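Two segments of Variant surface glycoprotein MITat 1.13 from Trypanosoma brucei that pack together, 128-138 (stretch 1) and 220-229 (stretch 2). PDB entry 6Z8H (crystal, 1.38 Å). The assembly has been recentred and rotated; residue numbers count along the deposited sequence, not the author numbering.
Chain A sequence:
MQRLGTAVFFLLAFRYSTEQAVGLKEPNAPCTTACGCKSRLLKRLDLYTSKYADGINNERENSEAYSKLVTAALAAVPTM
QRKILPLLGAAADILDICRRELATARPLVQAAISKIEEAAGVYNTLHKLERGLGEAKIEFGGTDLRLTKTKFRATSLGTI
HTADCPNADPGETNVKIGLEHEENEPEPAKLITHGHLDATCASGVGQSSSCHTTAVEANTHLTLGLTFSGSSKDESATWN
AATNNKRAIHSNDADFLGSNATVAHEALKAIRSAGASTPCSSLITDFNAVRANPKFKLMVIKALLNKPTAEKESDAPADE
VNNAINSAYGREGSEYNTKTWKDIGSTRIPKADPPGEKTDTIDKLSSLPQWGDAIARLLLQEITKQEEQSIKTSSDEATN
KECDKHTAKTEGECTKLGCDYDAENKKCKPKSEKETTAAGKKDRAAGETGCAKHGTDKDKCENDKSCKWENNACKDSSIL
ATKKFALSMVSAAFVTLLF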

# COMPACT_ATOMS: atom_id res chain seq x y z
N LYS A 128 6.65 23.44 -3.22
CA LYS A 128 7.79 24.19 -2.66
C LYS A 128 8.26 25.21 -3.71
O LYS A 128 8.82 26.20 -3.36
CB LYS A 128 8.92 23.20 -2.36
CG LYS A 128 8.71 22.18 -1.24
CD LYS A 128 8.41 22.72 0.06
CE LYS A 128 8.56 21.67 1.14
NZ LYS A 128 8.20 22.24 2.44
N LEU A 129 8.10 24.92 -4.98
CA LEU A 129 8.63 25.74 -6.05
C LEU A 129 7.60 26.65 -6.71
O LEU A 129 7.98 27.44 -7.58
CB LEU A 129 9.24 24.83 -7.12
CG LEU A 129 10.41 23.95 -6.67
CD1 LEU A 129 10.85 23.06 -7.78
CD2 LEU A 129 11.57 24.82 -6.20
N GLU A 130 6.34 26.60 -6.27
CA GLU A 130 5.26 27.28 -6.97
C GLU A 130 5.47 28.78 -7.07
O GLU A 130 5.06 29.40 -8.06
CB GLU A 130 3.92 26.97 -6.26
CG GLU A 130 3.94 27.44 -4.79
CD GLU A 130 2.67 27.20 -3.99
OE1 GLU A 130 1.94 26.22 -4.25
OE2 GLU A 130 2.41 28.01 -3.07
N ARG A 131 6.14 29.40 -6.09
CA ARG A 131 6.33 30.87 -6.00
C ARG A 131 7.72 31.20 -6.52
O ARG A 131 8.11 32.30 -6.31
CB ARG A 131 6.32 31.42 -4.58
CG ARG A 131 5.11 31.18 -3.70
CD ARG A 131 3.80 31.74 -4.17
NE ARG A 131 2.79 31.85 -3.12
CZ ARG A 131 2.93 32.52 -1.98
NH1 ARG A 131 4.05 33.16 -1.72
NH2 ARG A 131 1.95 32.55 -1.11
N GLY A 132 8.43 30.27 -7.13
CA GLY A 132 9.77 30.51 -7.61
C GLY A 132 10.82 30.28 -6.56
O GLY A 132 10.58 29.79 -5.45
N LEU A 133 12.05 30.67 -6.92
CA LEU A 133 13.22 30.41 -6.10
C LEU A 133 13.98 31.71 -5.81
O LEU A 133 15.20 31.71 -5.61
CB LEU A 133 14.13 29.37 -6.73
CG LEU A 133 13.72 27.91 -6.46
CD1 LEU A 133 14.60 26.99 -7.14
CD2 LEU A 133 13.73 27.72 -4.96
N GLY A 134 13.26 32.83 -5.73
CA GLY A 134 13.86 34.08 -5.27
C GLY A 134 14.73 34.77 -6.32
O GLY A 134 14.69 34.49 -7.53
N GLU A 135 15.59 35.66 -5.82
CA GLU A 135 16.34 36.55 -6.70
C GLU A 135 17.62 37.01 -6.02
O GLU A 135 17.77 36.95 -4.80
CB GLU A 135 15.47 37.72 -7.21
CG GLU A 135 14.79 38.49 -6.13
CD GLU A 135 13.66 39.40 -6.64
OE1 GLU A 135 13.52 39.62 -7.88
OE2 GLU A 135 12.89 39.88 -5.78
N ALA A 136 18.53 37.49 -6.86
CA ALA A 136 19.71 38.24 -6.43
C ALA A 136 19.54 39.64 -6.97
O ALA A 136 19.36 39.80 -8.17
CB ALA A 136 20.96 37.62 -7.01
N LYS A 137 19.60 40.64 -6.10
CA LYS A 137 19.43 42.02 -6.53
C LYS A 137 20.65 42.83 -6.11
O LYS A 137 20.87 43.03 -4.91
CB LYS A 137 18.14 42.61 -5.97
CG LYS A 137 17.78 43.98 -6.53
CD LYS A 137 16.36 44.40 -6.10
CE LYS A 137 16.41 45.71 -5.34
NZ LYS A 137 15.36 46.65 -5.82
N ILE A 138 21.45 43.23 -7.08
CA ILE A 138 22.58 44.12 -6.85
C ILE A 138 22.12 45.56 -7.00
O ILE A 138 21.49 45.92 -8.01
CB ILE A 138 23.71 43.81 -7.84
CG1 ILE A 138 24.27 42.42 -7.60
CG2 ILE A 138 24.80 44.91 -7.75
CD1 ILE A 138 25.11 41.90 -8.74
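Stretch 2 220-229: THLTLGLTFS

The apolar centre of the contact gathers around Leu133, whose CA-to-CB bond points toward stretch 2. Its CD1 lies 3.8 Å from CD2 of Leu226 and 3.7 Å from CE2 of Phe228, meeting that ring at its edge. Leu129 CD2 approaches the same Phe228 CE2 at 4.1 Å. Branched leucines and a broad aromatic ring suit this place, because their side chains offer apolar surface and bring no polar group that would need a partner. Farther along, Ala136, Ile138, Leu222 and Leu224 share one buried face of the sheet.

Stretch 2 is extended from His221 to Ser229 and runs antiparallel to the strand from Glu135 to Ile138, the axes 179° apart and 4.5 Å at closest approach. Ala136 pairs with Leu224 through two hydrogen bonds, Ala136 N to Leu224 O at 2.7 Å and Leu224 N to Ala136 O at 2.9 Å. Ile138 and Leu222 repeat the pattern: Ile138 N to Leu222 O is 2.8 Å, and Leu222 N to Ile138 O is 2.9 Å. Before the strand, Leu133 N donates to Leu226 O (3.0 Å) and Leu226 N to Gly134 O (3.1 Å); water 2 donates to both of these carbonyls.

Glycine suits the tight places. Gly132, closing a type I turn from Leu129, has a positive phi, and a CB there would lie 3.0 Å from Leu226 O. At Gly225, paired with Glu135, a CB would come 3.1 Å from Gly134 O.

The opposite face is more polar. Glu135 OE1 lies 3.2 Å from Thr223 CG2, while Lys137 lays its aliphatic CG 3.2 Å from Thr223 OG1; the short, beta-branched Thr223 stands on the same face of the sheet as Glu135 and Lys137, and its two branches are met by them, CG2 by the carboxylate and OG1 by the aliphatic part of the lysine. At the polar edge, Lys137 NZ reaches within 3.8 Å of His221 ND1.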

# COMPACT_ATOMS: atom_id res chain seq x y z
N THR A 220 22.98 51.81 -10.75
CA THR A 220 22.26 50.73 -11.44
C THR A 220 21.78 49.62 -10.49
O THR A 220 22.47 49.25 -9.55
CB THR A 220 23.15 50.15 -12.55
OG1 THR A 220 23.37 51.13 -13.58
CG2 THR A 220 22.52 48.91 -13.20
N HIS A 221 20.53 49.20 -10.69
CA HIS A 221 19.99 48.01 -10.03
C HIS A 221 19.91 46.88 -11.05
O HIS A 221 19.29 47.02 -12.10
CB HIS A 221 18.60 48.26 -9.42
CG HIS A 221 18.62 49.18 -8.24
ND1 HIS A 221 17.56 49.30 -7.37
CD2 HIS A 221 19.57 50.04 -7.79
CE1 HIS A 221 17.85 50.19 -6.43
NE2 HIS A 221 19.07 50.64 -6.66
N LEU A 222 20.50 45.74 -10.71
CA LEU A 222 20.50 44.55 -11.56
C LEU A 222 19.91 43.42 -10.74
O LEU A 222 20.46 43.09 -9.69
CB LEU A 222 21.92 44.17 -11.98
CG LEU A 222 22.18 42.93 -12.84
CD1 LEU A 222 21.46 42.97 -14.15
CD2 LEU A 222 23.70 42.82 -13.07
N THR A 223 18.80 42.86 -11.21
CA THR A 223 18.06 41.83 -10.46
C THR A 223 17.93 40.60 -11.35
O THR A 223 17.49 40.72 -12.47
CB THR A 223 16.66 42.23 -10.02
OG1 THR A 223 16.68 43.54 -9.46
CG2 THR A 223 16.07 41.25 -9.04
N LEU A 224 18.39 39.46 -10.87
CA LEU A 224 18.26 38.18 -11.56
C LEU A 224 17.54 37.19 -10.65
O LEU A 224 17.92 37.03 -9.49
CB LEU A 224 19.63 37.64 -11.95
CG LEU A 224 20.47 38.66 -12.75
CD1 LEU A 224 21.84 38.10 -13.05
CD2 LEU A 224 19.75 38.99 -14.03
N GLY A 225 16.46 36.59 -11.16
CA GLY A 225 15.66 35.68 -10.39
C GLY A 225 15.34 34.43 -11.19
O GLY A 225 15.55 34.36 -12.41
N LEU A 226 14.81 33.44 -10.47
CA LEU A 226 14.41 32.17 -11.06
C LEU A 226 12.95 31.88 -10.74
O LEU A 226 12.55 31.88 -9.57
CB LEU A 226 15.30 31.04 -10.53
CG LEU A 226 14.91 29.61 -10.91
CD1 LEU A 226 14.89 29.46 -12.40
CD2 LEU A 226 15.89 28.64 -10.28
N THR A 227 12.16 31.70 -11.77
CA THR A 227 10.78 31.24 -11.61
C THR A 227 10.55 30.03 -12.49
O THR A 227 11.42 29.61 -13.27
CB THR A 227 9.75 32.34 -11.92
OG1 THR A 227 10.06 32.88 -13.21
CG2 THR A 227 9.75 33.41 -10.85
N PHE A 228 9.36 29.45 -12.37
CA PHE A 228 9.02 28.22 -13.06
C PHE A 228 7.61 28.35 -13.61
O PHE A 228 6.77 29.04 -13.03
CB PHE A 228 9.07 26.99 -12.13
CG PHE A 228 10.43 26.66 -11.62
CD1 PHE A 228 11.34 25.98 -12.40
CD2 PHE A 228 10.79 27.01 -10.33
CE1 PHE A 228 12.61 25.68 -11.93
CE2 PHE A 228 12.06 26.69 -9.84
CZ PHE A 228 12.96 26.02 -10.65
N SER A 229 7.33 27.65 -14.71
CA SER A 229 5.98 27.59 -15.26
C SER A 229 5.85 26.38 -16.18
O SER A 229 6.78 25.58 -16.34
CB SER A 229 5.61 28.90 -15.99
OG SER A 229 6.03 28.91 -17.35
O HOH W 1 7.58 30.48 -10.13
O HOH W 2 12.04 34.75 -8.45